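Local coordinates for major royal jelly protein 1 (Apis mellifera, PDB 5YYL) that is the most abundant protein of royal jelly, probably nourishes honeybee larvae, and binds the sterol 24-methylenecholesterol, at residues 70-73 against 74-77. Numbering follows the deposited sequence.
Sequences DQWH and DKIF
W72 and K75 pair across a tight hairpin, exchanging two backbone hydrogen bonds: W72 N to K75 O (3.0 Å) and K75 N to W72 O (2.9 Å). D70 and F77 form the next hydrogen-bonded pair, while Q71 and I76 between them make a non-hydrogen-bonded one; the short segments 70-72 and 75-77 run antiparallel, 160° between their directions. H73 and D74 fill the corners of a type II' turn; H73 takes the positive phi (48°) that this turn requires. On one face, K75 runs beside the indole of W72, bringing CE to the ring edge, 3.8 Å from CZ3; its methylenes give that edge an apolar neighbour. H73 sets CG over the centre of one indole face. F77 turns its ring edge toward W72 CB and stacks edge-to-face with Y107, an apolar filling for a buried site. Buried D70 is balanced by salt bridges to K358 and K360. On the other face, Q71 CG meets I76 CD1 at 3.6 Å. The bend at chi2 (-82°) helps Q71 NE2 donate to a lone pair of H73 O (2.9 Å), linking strand to turn. This 2:2 beta hairpin joins the first two strands of a four-stranded antiparallel beta-propeller blade.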
ATOM      1  N   ASP A  70      25.279   4.168  23.345  1.00 21.43           N
ATOM      2  CA  ASP A  70      23.975   4.809  23.270  1.00 20.86           C
ATOM      3  C   ASP A  70      23.418   4.613  21.857  1.00 19.58           C
ATOM      4  O   ASP A  70      24.016   3.906  21.050  1.00 18.86           O
ATOM      5  CB  ASP A  70      24.056   6.280  23.699  1.00 20.93           C
ATOM      6  CG  ASP A  70      22.760   6.776  24.351  1.00 21.45           C
ATOM      7  OD1 ASP A  70      21.676   6.587  23.712  1.00 21.26           O
ATOM      8  OD2 ASP A  70      22.825   7.373  25.466  1.00 20.79           O
ATOM      9  N   GLN A  71      22.265   5.202  21.567  1.00 19.02           N
ATOM     10  CA  GLN A  71      21.554   4.919  20.337  1.00 18.66           C
ATOM     11  C   GLN A  71      20.689   6.103  19.999  1.00 19.22           C
ATOM     12  O   GLN A  71      19.994   6.617  20.877  1.00 18.34           O
ATOM     13  CB  GLN A  71      20.696   3.665  20.529  1.00 18.12           C
ATOM     14  CG  GLN A  71      19.836   3.268  19.335  1.00 18.12           C
ATOM     15  CD  GLN A  71      18.526   4.033  19.214  1.00 17.68           C
ATOM     16  OE1 GLN A  71      17.901   4.375  20.216  1.00 18.05           O
ATOM     17  NE2 GLN A  71      18.107   4.306  17.988  1.00 16.52           N
ATOM     18  N   TRP A  72      20.748   6.536  18.735  1.00 20.40           N
ATOM     19  CA  TRP A  72      19.838   7.558  18.202  1.00 21.89           C
ATOM     20  C   TRP A  72      19.624   7.287  16.725  1.00 23.66           C
ATOM     21  O   TRP A  72      20.600   7.208  15.968  1.00 24.31           O
ATOM     22  CB  TRP A  72      20.431   8.948  18.401  1.00 21.93           C
ATOM     23  CG  TRP A  72      19.598  10.053  17.894  1.00 22.15           C
ATOM     24  CD1 TRP A  72      18.622  10.727  18.571  1.00 23.88           C
ATOM     25  CD2 TRP A  72      19.678  10.658  16.611  1.00 21.84           C
ATOM     26  NE1 TRP A  72      18.078  11.725  17.781  1.00 23.06           N
ATOM     27  CE2 TRP A  72      18.711  11.699  16.570  1.00 22.35           C
ATOM     28  CE3 TRP A  72      20.476  10.433  15.487  1.00 21.92           C
ATOM     29  CZ2 TRP A  72      18.529  12.504  15.458  1.00 22.97           C
ATOM     30  CZ3 TRP A  72      20.292  11.221  14.373  1.00 22.39           C
ATOM     31  CH2 TRP A  72      19.322  12.253  14.364  1.00 23.33           C
ATOM     32  N   HIS A  73      18.362   7.123  16.330  1.00 25.27           N
ATOM     33  CA  HIS A  73      18.002   6.766  14.954  1.00 26.23           C
ATOM     34  C   HIS A  73      18.864   5.579  14.486  1.00 27.50           C
ATOM     35  O   HIS A  73      18.902   4.562  15.174  1.00 27.73           O
ATOM     36  CB  HIS A  73      18.086   7.997  14.043  1.00 27.43           C
ATOM     37  CG  HIS A  73      17.091   9.070  14.367  1.00 28.51           C
ATOM     38  ND1 HIS A  73      16.933  10.191  13.579  1.00 30.30           N
ATOM     39  CD2 HIS A  73      16.186   9.185  15.370  1.00 29.64           C
ATOM     40  CE1 HIS A  73      15.981  10.955  14.091  1.00 31.44           C
ATOM     41  NE2 HIS A  73      15.512  10.370  15.181  1.00 29.83           N
ATOM     42  N   ASP A  74      19.593   5.709  13.380  1.00 31.28           N
ATOM     43  CA  ASP A  74      20.400   4.592  12.840  1.00 35.50           C
ATOM     44  C   ASP A  74      21.778   4.431  13.491  1.00 33.88           C
ATOM     45  O   ASP A  74      22.465   3.438  13.233  1.00 31.10           O
ATOM     46  CB  ASP A  74      20.557   4.702  11.310  1.00 39.64           C
ATOM     47  CG  ASP A  74      21.023   6.080  10.842  1.00 45.10           C
ATOM     48  OD1 ASP A  74      20.977   7.060  11.631  1.00 50.56           O
ATOM     49  OD2 ASP A  74      21.450   6.167   9.677  1.00 52.57           O
ATOM     50  N   LYS A  75      22.155   5.386  14.345  1.00 34.06           N
ATOM     51  CA  LYS A  75      23.461   5.402  14.991  1.00 34.05           C
ATOM     52  C   LYS A  75      23.429   4.621  16.303  1.00 32.18           C
ATOM     53  O   LYS A  75      22.494   4.756  17.080  1.00 32.45           O
ATOM     54  CB  LYS A  75      23.895   6.851  15.243  1.00 35.35           C
ATOM     55  CG  LYS A  75      23.935   7.704  13.983  1.00 37.59           C
ATOM     56  CD  LYS A  75      24.093   9.194  14.292  1.00 39.79           C
ATOM     57  CE  LYS A  75      23.736  10.077  13.091  1.00 41.78           C
ATOM     58  NZ  LYS A  75      24.462   9.694  11.837  1.00 43.12           N
ATOM     59  N   ILE A  76      24.436   3.777  16.507  1.00 29.90           N
ATOM     60  CA  ILE A  76      24.728   3.156  17.789  1.00 28.87           C
ATOM     61  C   ILE A  76      26.086   3.711  18.198  1.00 29.20           C
ATOM     62  O   ILE A  76      27.076   3.424  17.539  1.00 28.64           O
ATOM     63  CB  ILE A  76      24.848   1.612  17.670  1.00 27.99           C
ATOM     64  CG1 ILE A  76      23.524   0.959  17.261  1.00 27.16           C
ATOM     65  CG2 ILE A  76      25.363   0.997  18.966  1.00 27.78           C
ATOM     66  CD1 ILE A  76      22.442   0.958  18.319  1.00 27.01           C
ATOM     67  N   PHE A  77      26.142   4.497  19.273  1.00 29.17           N
ATOM     68  CA  PHE A  77      27.411   5.057  19.760  1.00 27.40           C
ATOM     69  C   PHE A  77      28.167   4.034  20.585  1.00 26.85           C
ATOM     70  O   PHE A  77      27.564   3.225  21.259  1.00 28.07           O
ATOM     71  CB  PHE A  77      27.185   6.350  20.530  1.00 26.80           C
ATOM     72  CG  PHE A  77      26.650   7.452  19.668  1.00 28.47           C
ATOM     73  CD1 PHE A  77      27.507   8.219  18.865  1.00 28.89           C
ATOM     74  CD2 PHE A  77      25.287   7.705  19.603  1.00 29.40           C
ATOM     75  CE1 PHE A  77      27.011   9.222  18.044  1.00 28.56           C
ATOM     76  CE2 PHE A  77      24.783   8.727  18.794  1.00 29.37           C
ATOM     77  CZ  PHE A  77      25.651   9.487  18.017  1.00 29.54           C
TER